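Local coordinates for protein cellulase (Rhodothermus marinus, PDB 3B7M) that hydrolyses internal beta-1,4-glucosidic bonds in cellulose as a family 12 endoglucanase, here as an engineered thermostable variant active at moderate temperatures, at residues T80-T85 with I117-N122; Y19-N24 with I34-E39; S1-C6 with D10-A15. All coordinates share one frame; numbering follows the deposited sequence.

How the contacts relate
From the N terminus, contact 3 closes first: strands 2-5 and 11-14 meet across a connection of only a few residues. Contact 2 follows, bringing 34-39 back over 19-24 after a longer loop, and contact 1 comes much later, between 80-85 and 117-122. The three lie in series along the chain, neither nesting nor crossing. Each joins the same two sheets of the beta sandwich. Contacts 2 and 3 adjoin, their centres about 4 Å apart, because strands 2-5 and 32-37 are neighbours in one sheet and 11-14 and 19-22 in the other. Contact 1 lies deeper, its centre about 17 Å from that of contact 2.

Contact 1: T80-T85 with I117-N122; sequences TSWTLT and IWLNKN
W82 and L119 make the closest approach in this apolar contact between the two sheets of the family 12 jelly-roll sandwich. CD1 of L119 arrives at the edge of the indole, in the plane of the ring, 3.8 Å from CE3 of W82. With CG anti to the backbone N (chi1 -170°), the W82 ring is carried into the space between the sheets and presents its six-membered end to the leucine. L84, two residues further along the same strand, lays its CB over one indole face, displaced toward the rim, so the ring has leucine carbon both above it and at its edge.

L84 also reaches across on its own account. Its CD2 lies 4.4 Å from CB of L119, while its CD1 meets CB of N120 at 4.2 Å. L119 and N120 both face A94 of the neighbouring strand 91-101, forming a classic beta bulge; at this irregularity both residues direct CB toward strand 80-85. The two strand segments run nearly the same way, 9° apart, with their axes 9.4 Å from each other.

The polar atom of the indole is served elsewhere: NE1 of W82 is hydrogen-bonded to OG of S208, and the ring also meets that of F197. L119 in turn rests on V166.

With its polar N-H paired away from L119, W82 offers this partner only carbon, and cohesion between the segments rests on dispersion and the exclusion of water.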
loop_
_atom_site.group_PDB
_atom_site.type_symbol
_atom_site.label_atom_id
_atom_site.label_comp_id
_atom_site.label_asym_id
_atom_site.label_seq_id
_atom_site.Cartn_x
_atom_site.Cartn_y
_atom_site.Cartn_z
ATOM N N THR A 80 3.319 -7.401 9.596
ATOM C CA THR A 80 2.314 -6.357 9.615
ATOM C C THR A 80 0.919 -6.878 9.976
ATOM O O THR A 80 0.555 -8.009 9.624
ATOM C CB THR A 80 2.280 -5.607 8.269
ATOM O OG1 THR A 80 1.518 -4.409 8.408
ATOM C CG2 THR A 80 1.688 -6.487 7.156
ATOM N N SER A 81 0.151 -6.054 10.684
ATOM C CA SER A 81 -1.270 -6.307 10.907
ATOM C C SER A 81 -2.112 -5.120 10.438
ATOM O O SER A 81 -1.645 -3.984 10.421
ATOM C CB SER A 81 -1.550 -6.614 12.388
ATOM O OG SER A 81 -0.661 -7.617 12.855
ATOM N N TRP A 82 -3.353 -5.392 10.044
ATOM C CA TRP A 82 -4.244 -4.365 9.545
ATOM C C TRP A 82 -5.679 -4.877 9.507
ATOM O O TRP A 82 -5.921 -6.052 9.229
ATOM C CB TRP A 82 -3.797 -3.912 8.151
ATOM C CG TRP A 82 -4.493 -2.701 7.642
ATOM C CD1 TRP A 82 -4.757 -1.555 8.337
ATOM C CD2 TRP A 82 -4.992 -2.491 6.312
ATOM N NE1 TRP A 82 -5.401 -0.649 7.528
ATOM C CE2 TRP A 82 -5.567 -1.197 6.284
ATOM C CE3 TRP A 82 -5.015 -3.275 5.141
ATOM C CZ2 TRP A 82 -6.154 -0.657 5.130
ATOM C CZ3 TRP A 82 -5.600 -2.742 3.994
ATOM C CH2 TRP A 82 -6.169 -1.444 3.998
ATOM N N THR A 83 -6.626 -3.997 9.797
ATOM C CA THR A 83 -8.030 -4.325 9.596
ATOM C C THR A 83 -8.691 -3.231 8.785
ATOM O O THR A 83 -8.603 -2.060 9.128
ATOM C CB THR A 83 -8.783 -4.522 10.926
ATOM O OG1 THR A 83 -8.067 -5.454 11.733
ATOM C CG2 THR A 83 -10.204 -5.066 10.681
ATOM N N LEU A 84 -9.364 -3.623 7.715
ATOM C CA LEU A 84 -10.108 -2.677 6.913
ATOM C C LEU A 84 -11.596 -2.962 7.036
ATOM O O LEU A 84 -12.006 -4.086 7.398
ATOM C CB LEU A 84 -9.681 -2.732 5.453
ATOM C CG LEU A 84 -9.976 -4.039 4.726
ATOM C CD1 LEU A 84 -10.890 -3.796 3.535
ATOM C CD2 LEU A 84 -8.688 -4.777 4.347
ATOM N N THR A 85 -12.395 -1.931 6.758
ATOM C CA THR A 85 -13.833 -2.039 6.731
ATOM C C THR A 85 -14.255 -1.675 5.314
ATOM O O THR A 85 -14.138 -0.523 4.912
ATOM C CB THR A 85 -14.500 -1.108 7.772
ATOM O OG1 THR A 85 -13.904 -1.317 9.063
ATOM C CG2 THR A 85 -16.019 -1.370 7.855
ATOM N N ILE A 117 0.279 -5.409 -2.334
ATOM C CA ILE A 117 -0.446 -6.581 -1.868
ATOM C C ILE A 117 -1.884 -6.158 -1.718
ATOM O O ILE A 117 -2.204 -5.323 -0.872
ATOM C CB ILE A 117 0.127 -7.093 -0.547
ATOM C CG1 ILE A 117 1.631 -7.354 -0.700
ATOM C CG2 ILE A 117 -0.646 -8.332 -0.039
ATOM C CD1 ILE A 117 2.355 -7.701 0.612
ATOM N N TRP A 118 -2.739 -6.717 -2.571
ATOM C CA TRP A 118 -4.152 -6.386 -2.614
ATOM C C TRP A 118 -4.910 -7.397 -1.771
ATOM O O TRP A 118 -4.829 -8.607 -2.014
ATOM C CB TRP A 118 -4.673 -6.463 -4.058
ATOM C CG TRP A 118 -4.153 -5.409 -5.005
ATOM C CD1 TRP A 118 -2.906 -4.853 -5.020
ATOM C CD2 TRP A 118 -4.857 -4.843 -6.123
ATOM N NE1 TRP A 118 -2.799 -3.952 -6.058
ATOM C CE2 TRP A 118 -3.983 -3.930 -6.749
ATOM C CE3 TRP A 118 -6.153 -4.995 -6.630
ATOM C CZ2 TRP A 118 -4.358 -3.179 -7.865
ATOM C CZ3 TRP A 118 -6.524 -4.254 -7.748
ATOM C CH2 TRP A 118 -5.626 -3.352 -8.351
ATOM N N LEU A 119 -5.652 -6.888 -0.796
ATOM C CA LEU A 119 -6.414 -7.719 0.127
ATOM C C LEU A 119 -7.900 -7.764 -0.225
ATOM O O LEU A 119 -8.595 -8.742 0.090
ATOM C CB LEU A 119 -6.231 -7.203 1.562
ATOM C CG LEU A 119 -4.791 -7.235 2.101
ATOM C CD1 LEU A 119 -4.770 -6.738 3.538
ATOM C CD2 LEU A 119 -4.216 -8.647 2.022
ATOM N N ASN A 120 -8.381 -6.696 -0.857
ATOM C CA ASN A 120 -9.796 -6.550 -1.176
ATOM C C ASN A 120 -9.965 -5.496 -2.252
ATOM O O ASN A 120 -9.048 -4.708 -2.510
ATOM C CB ASN A 120 -10.591 -6.160 0.087
ATOM C CG ASN A 120 -12.001 -6.777 0.137
ATOM O OD1 ASN A 120 -12.487 -7.155 1.204
ATOM N ND2 ASN A 120 -12.644 -6.876 -1.001
ATOM N N LYS A 121 -11.140 -5.493 -2.878
ATOM C CA LYS A 121 -11.531 -4.481 -3.856
ATOM C C LYS A 121 -13.036 -4.526 -4.115
ATOM O O LYS A 121 -13.726 -5.456 -3.705
ATOM C CB LYS A 121 -10.789 -4.678 -5.189
ATOM C CG LYS A 121 -11.095 -6.008 -5.911
ATOM C CD LYS A 121 -10.178 -6.203 -7.106
ATOM C CE LYS A 121 -10.704 -7.293 -8.034
ATOM N NZ LYS A 121 -9.961 -7.311 -9.330
ATOM N N ASN A 122 -13.523 -3.512 -4.820
ATOM C CA ASN A 122 -14.882 -3.494 -5.336
ATOM C C ASN A 122 -14.900 -2.859 -6.728
ATOM O O ASN A 122 -14.139 -1.917 -7.012
ATOM C CB ASN A 122 -15.808 -2.724 -4.393
ATOM C CG ASN A 122 -17.275 -2.932 -4.720
ATOM O OD1 ASN A 122 -17.945 -2.037 -5.247
ATOM N ND2 ASN A 122 -17.776 -4.118 -4.427
#

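Contact 2: Y19-N24 with I34-E39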
loop_
_atom_site.group_PDB
_atom_site.type_symbol
_atom_site.label_atom_id
_atom_site.label_comp_id
_atom_site.label_asym_id
_atom_site.label_seq_id
_atom_site.Cartn_x
_atom_site.Cartn_y
_atom_site.Cartn_z
ATOM N N TYR A 19 4.149 6.538 12.675
ATOM C CA TYR A 19 3.536 6.470 11.343
ATOM C C TYR A 19 3.053 7.838 10.893
ATOM O O TYR A 19 2.913 8.752 11.702
ATOM C CB TYR A 19 2.339 5.501 11.321
ATOM C CG TYR A 19 2.617 4.133 11.908
ATOM C CD1 TYR A 19 3.583 3.303 11.352
ATOM C CD2 TYR A 19 1.890 3.660 13.010
ATOM C CE1 TYR A 19 3.835 2.039 11.879
ATOM C CE2 TYR A 19 2.152 2.389 13.562
ATOM C CZ TYR A 19 3.120 1.590 12.984
ATOM O OH TYR A 19 3.412 0.337 13.504
ATOM N N THR A 20 2.816 7.971 9.594
ATOM C CA THR A 20 2.227 9.179 9.037
ATOM C C THR A 20 0.972 8.790 8.264
ATOM O O THR A 20 0.951 7.753 7.591
ATOM C CB THR A 20 3.222 9.938 8.128
ATOM O OG1 THR A 20 3.675 9.073 7.083
ATOM C CG2 THR A 20 4.440 10.423 8.934
ATOM N N VAL A 21 -0.073 9.601 8.385
ATOM C CA VAL A 21 -1.310 9.363 7.670
ATOM C C VAL A 21 -1.483 10.490 6.670
ATOM O O VAL A 21 -1.392 11.661 7.046
ATOM C CB VAL A 21 -2.515 9.282 8.639
ATOM C CG1 VAL A 21 -3.821 9.206 7.876
ATOM C CG2 VAL A 21 -2.371 8.075 9.553
ATOM N N SER A 22 -1.714 10.137 5.406
ATOM C CA SER A 22 -1.798 11.128 4.333
ATOM C C SER A 22 -3.063 11.009 3.509
ATOM O O SER A 22 -3.513 9.905 3.187
ATOM C CB SER A 22 -0.591 11.025 3.395
ATOM O OG SER A 22 0.618 11.055 4.130
ATOM N N ASN A 23 -3.606 12.161 3.142
ATOM C CA ASN A 23 -4.775 12.225 2.291
ATOM C C ASN A 23 -4.419 11.797 0.861
ATOM O O ASN A 23 -5.139 10.995 0.258
ATOM C CB ASN A 23 -5.379 13.631 2.365
ATOM C CG ASN A 23 -6.877 13.637 2.234
ATOM O OD1 ASN A 23 -7.559 12.649 2.547
ATOM N ND2 ASN A 23 -7.410 14.749 1.735
ATOM N N ASN A 24 -3.289 12.295 0.348
ATOM C CA ASN A 24 -2.657 11.775 -0.879
ATOM C C ASN A 24 -3.625 11.706 -2.076
ATOM O O ASN A 24 -3.809 10.649 -2.694
ATOM C CB ASN A 24 -1.986 10.409 -0.598
ATOM C CG ASN A 24 -0.974 9.973 -1.686
ATOM O OD1 ASN A 24 -0.767 8.762 -1.911
ATOM N ND2 ASN A 24 -0.334 10.936 -2.338
ATOM N N ILE A 34 -10.430 12.654 5.145
ATOM C CA ILE A 34 -10.301 11.500 6.030
ATOM C C ILE A 34 -10.310 11.994 7.479
ATOM O O ILE A 34 -9.785 13.061 7.773
ATOM C CB ILE A 34 -9.040 10.657 5.750
ATOM C CG1 ILE A 34 -7.775 11.520 5.855
ATOM C CG2 ILE A 34 -9.136 10.020 4.379
ATOM C CD1 ILE A 34 -6.474 10.728 5.746
ATOM N N GLU A 35 -10.945 11.230 8.352
ATOM C CA GLU A 35 -10.942 11.524 9.767
ATOM C C GLU A 35 -9.923 10.610 10.432
ATOM O O GLU A 35 -10.015 9.378 10.314
ATOM C CB GLU A 35 -12.324 11.295 10.352
ATOM C CG GLU A 35 -12.379 11.604 11.818
ATOM C CD GLU A 35 -13.715 11.282 12.399
ATOM O OE1 GLU A 35 -14.691 12.003 12.100
ATOM O OE2 GLU A 35 -13.782 10.299 13.152
ATOM N N VAL A 36 -8.946 11.219 11.100
ATOM C CA VAL A 36 -7.788 10.504 11.608
ATOM C C VAL A 36 -7.765 10.501 13.133
ATOM O O VAL A 36 -7.894 11.561 13.761
ATOM C CB VAL A 36 -6.454 11.150 11.102
ATOM C CG1 VAL A 36 -5.257 10.289 11.472
ATOM C CG2 VAL A 36 -6.485 11.369 9.588
ATOM N N GLY A 37 -7.569 9.315 13.714
ATOM C CA GLY A 37 -7.279 9.185 15.142
ATOM C C GLY A 37 -5.789 9.354 15.347
ATOM O O GLY A 37 -5.001 8.565 14.839
ATOM N N LEU A 38 -5.413 10.391 16.092
ATOM C CA LEU A 38 -4.022 10.792 16.245
ATOM C C LEU A 38 -3.171 9.854 17.105
ATOM O O LEU A 38 -1.949 9.838 16.960
ATOM C CB LEU A 38 -3.936 12.221 16.780
ATOM C CG LEU A 38 -4.475 13.299 15.836
ATOM C CD1 LEU A 38 -4.795 14.569 16.612
ATOM C CD2 LEU A 38 -3.470 13.577 14.708
ATOM N N GLU A 39 -3.802 9.075 17.975
ATOM C CA GLU A 39 -3.067 8.104 18.792
ATOM C C GLU A 39 -2.844 6.776 18.060
ATOM O O GLU A 39 -1.767 6.173 18.149
ATOM C CB GLU A 39 -3.794 7.865 20.119
ATOM C CG GLU A 39 -3.227 6.712 20.971
ATOM C CD GLU A 39 -1.848 7.004 21.564
ATOM O OE1 GLU A 39 -1.446 8.186 21.639
ATOM O OE2 GLU A 39 -1.165 6.037 21.963
#
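Strands 19-22 and 34-37, which bring V21 over I34 and V36, run roughly antiparallel at 162°, their axes 9.1 Å apart. They belong to opposing sheets of the jelly-roll sandwich, so what joins them is side chain against side chain.

V21 is the hub. Its CG1, set anti to the backbone N (chi1 173°), rests across two neighbouring methyls, meeting CD1 of I34 at 3.7 Å and CG2 of V36 at 3.8 Å. V21 and V36 reach toward each other tip to tip, and their other branches also approach, CG2 of V21 lying 4.1 Å from CG1 of V36. I34 comes in at a slant instead. Its CG1 stands between the backbone N and the carbonyl carbon (chi1 57°), from where the extended chain carries CD1 up to V21 and the backbone carbonyl of S22. Shortening I34 to an alanine removes CG1, CG2 and CD1, which would probably leave CG1 of V21 without one of its two methyl partners and open a gap beside OD1 of N23. Around this core, F43 and I62 add further apolar surface to V21, while V14 touches both valines.

Where strand 19-22 ends, N23 slides past I34 in the opposite sense. Its amide is held at both ends, OD1 by a hydrogen bond with NE2 of Q32 and ND2 by one with O of G7. These partners satisfy the polar group of a buried residue and fix the rotation of the amide, which can therefore lie against hydrocarbon: OD1 of N23 sits 3.5 Å from CG1 and 3.6 Å from CG2 of I34, placed over the fork of the isoleucine.

Contact 3: S1-C6 with D10-A15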
loop_
_atom_site.group_PDB
_atom_site.type_symbol
_atom_site.label_atom_id
_atom_site.label_comp_id
_atom_site.label_asym_id
_atom_site.label_seq_id
_atom_site.Cartn_x
_atom_site.Cartn_y
_atom_site.Cartn_z
ATOM N N SER A 1 -7.582 12.099 20.616
ATOM C CA SER A 1 -8.310 13.094 19.783
ATOM C C SER A 1 -8.258 12.748 18.284
ATOM O O SER A 1 -7.477 11.892 17.857
ATOM C CB SER A 1 -7.764 14.501 20.045
ATOM O OG SER A 1 -6.473 14.668 19.491
ATOM N N THR A 2 -9.114 13.404 17.506
ATOM C CA THR A 2 -9.264 13.140 16.083
ATOM C C THR A 2 -9.255 14.456 15.312
ATOM O O THR A 2 -9.509 15.513 15.890
ATOM C CB THR A 2 -10.577 12.392 15.765
ATOM O OG1 THR A 2 -11.670 13.094 16.356
ATOM C CG2 THR A 2 -10.563 10.977 16.310
ATOM N N VAL A 3 -8.930 14.378 14.021
ATOM C CA VAL A 3 -8.988 15.564 13.137
ATOM C C VAL A 3 -9.386 15.136 11.731
ATOM O O VAL A 3 -9.110 14.028 11.277
ATOM C CB VAL A 3 -7.673 16.456 13.142
ATOM C CG1 VAL A 3 -6.508 15.747 12.448
ATOM C CG2 VAL A 3 -7.909 17.918 12.540
ATOM N N GLU A 4 -10.111 16.025 11.053
ATOM C CA GLU A 4 -10.515 15.759 9.683
ATOM C C GLU A 4 -9.626 16.533 8.720
ATOM O O GLU A 4 -9.483 17.747 8.840
ATOM C CB GLU A 4 -11.982 16.089 9.439
ATOM C CG GLU A 4 -12.467 15.611 8.062
ATOM C CD GLU A 4 -13.951 15.819 7.828
ATOM O OE1 GLU A 4 -14.444 16.975 7.890
ATOM O OE2 GLU A 4 -14.634 14.814 7.560
ATOM N N LEU A 5 -9.015 15.809 7.786
ATOM C CA LEU A 5 -8.075 16.366 6.817
ATOM C C LEU A 5 -8.742 16.380 5.464
ATOM O O LEU A 5 -9.080 15.320 4.949
ATOM C CB LEU A 5 -6.802 15.496 6.713
ATOM C CG LEU A 5 -5.981 15.156 7.963
ATOM C CD1 LEU A 5 -4.766 14.331 7.563
ATOM C CD2 LEU A 5 -5.544 16.415 8.691
ATOM N N CYS A 6 -8.890 17.558 4.867
ATOM C CA CYS A 6 -9.613 17.689 3.603
ATOM C C CYS A 6 -8.738 18.261 2.485
ATOM O O CYS A 6 -9.177 18.379 1.338
ATOM C CB CYS A 6 -10.883 18.546 3.785
ATOM S SG CYS A 6 -12.197 17.783 4.812
ATOM N N ASP A 10 -2.656 16.960 2.628
ATOM C CA ASP A 10 -2.579 16.958 4.084
ATOM C C ASP A 10 -1.947 15.678 4.605
ATOM O O ASP A 10 -2.180 14.597 4.062
ATOM C CB ASP A 10 -3.959 17.114 4.722
ATOM C CG ASP A 10 -4.471 18.542 4.674
ATOM O OD1 ASP A 10 -3.744 19.444 4.228
ATOM O OD2 ASP A 10 -5.622 18.769 5.073
ATOM N N THR A 11 -1.146 15.828 5.654
ATOM C CA THR A 11 -0.579 14.689 6.358
ATOM C C THR A 11 -0.521 14.963 7.862
ATOM O O THR A 11 -0.500 16.121 8.292
ATOM C CB THR A 11 0.818 14.319 5.810
ATOM O OG1 THR A 11 1.270 13.107 6.423
ATOM C CG2 THR A 11 1.821 15.432 6.088
ATOM N N ARG A 12 -0.516 13.891 8.647
ATOM C CA ARG A 12 -0.346 13.966 10.101
ATOM C C ARG A 12 0.530 12.814 10.587
ATOM O O ARG A 12 0.382 11.679 10.128
ATOM C CB ARG A 12 -1.701 13.873 10.821
ATOM C CG ARG A 12 -2.556 15.154 10.784
ATOM C CD ARG A 12 -1.891 16.323 11.509
ATOM N NE ARG A 12 -2.791 17.475 11.575
ATOM C CZ ARG A 12 -2.941 18.380 10.611
ATOM N NH1 ARG A 12 -2.246 18.291 9.481
ATOM N NH2 ARG A 12 -3.787 19.383 10.782
ATOM N N THR A 13 1.440 13.114 11.508
ATOM C CA THR A 13 2.219 12.106 12.209
ATOM C C THR A 13 1.327 11.569 13.320
ATOM O O THR A 13 0.635 12.353 13.991
ATOM C CB THR A 13 3.512 12.718 12.824
ATOM O OG1 THR A 13 4.247 13.432 11.818
ATOM C CG2 THR A 13 4.393 11.643 13.411
ATOM N N VAL A 14 1.331 10.255 13.512
ATOM C CA VAL A 14 0.461 9.622 14.491
ATOM C C VAL A 14 1.218 8.552 15.279
ATOM O O VAL A 14 2.391 8.264 14.994
ATOM C CB VAL A 14 -0.772 8.959 13.793
ATOM C CG1 VAL A 14 -1.603 10.006 13.026
ATOM C CG2 VAL A 14 -0.323 7.848 12.852
ATOM N N ALA A 15 0.548 7.974 16.279
ATOM C CA ALA A 15 1.060 6.812 16.997
ATOM C C ALA A 15 2.463 7.050 17.549
ATOM O O ALA A 15 3.384 6.272 17.299
ATOM C CB ALA A 15 1.034 5.589 16.084
#
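R12, whose guanidinium is covered by L5 from the facing strand, is steadied by the carbonyl of the residue before it: NH1 of R12 donates a hydrogen bond to O of T11, 3.0 Å long with an angle of 157° at the hydrogen. The acceptor lies close to the guanidinium plane, but the donor stands above the plane of the T11 carbonyl, 36° out of it. A bend at chi2 (-64°) folds the arginine chain so that the group can come back to this oxygen.

Held in this way, the guanidinium turns one face to L5. CD2 of the leucine sits over its centre, 3.8 Å from CZ of R12, and also lies 3.9 Å from CG of R12, so that both the charged group and the aliphatic stem pack on one methyl. In the conformer considered here V3 may add a looser contact, its CG1 4.2 Å from NE of R12.

Further toward the turn, L5 also meets D10. The two CB atoms, of L5 and D10, meet at 3.8 Å near the short connection between the strands. The D10 carboxylate is placed at the end of strand 2-5: its OD2 accepts a hydrogen bond from N of G7, and lies 3.5 Å from N of C6. The chain here is further secured by the disulfide between C6 and C33, which ties the end of strand 2-5 to strand 32-37.

This contact closes the sandwich at the edge, where the outermost strands 2-5 and 11-14 of the two sheets face each other. Its chemistry is mixed: the buried L5 is roofed by an arginine whose flat face serves as an apolar surface, while its N-H bonds point outward in the plane of the group, where NH1 finds the T11 carbonyl.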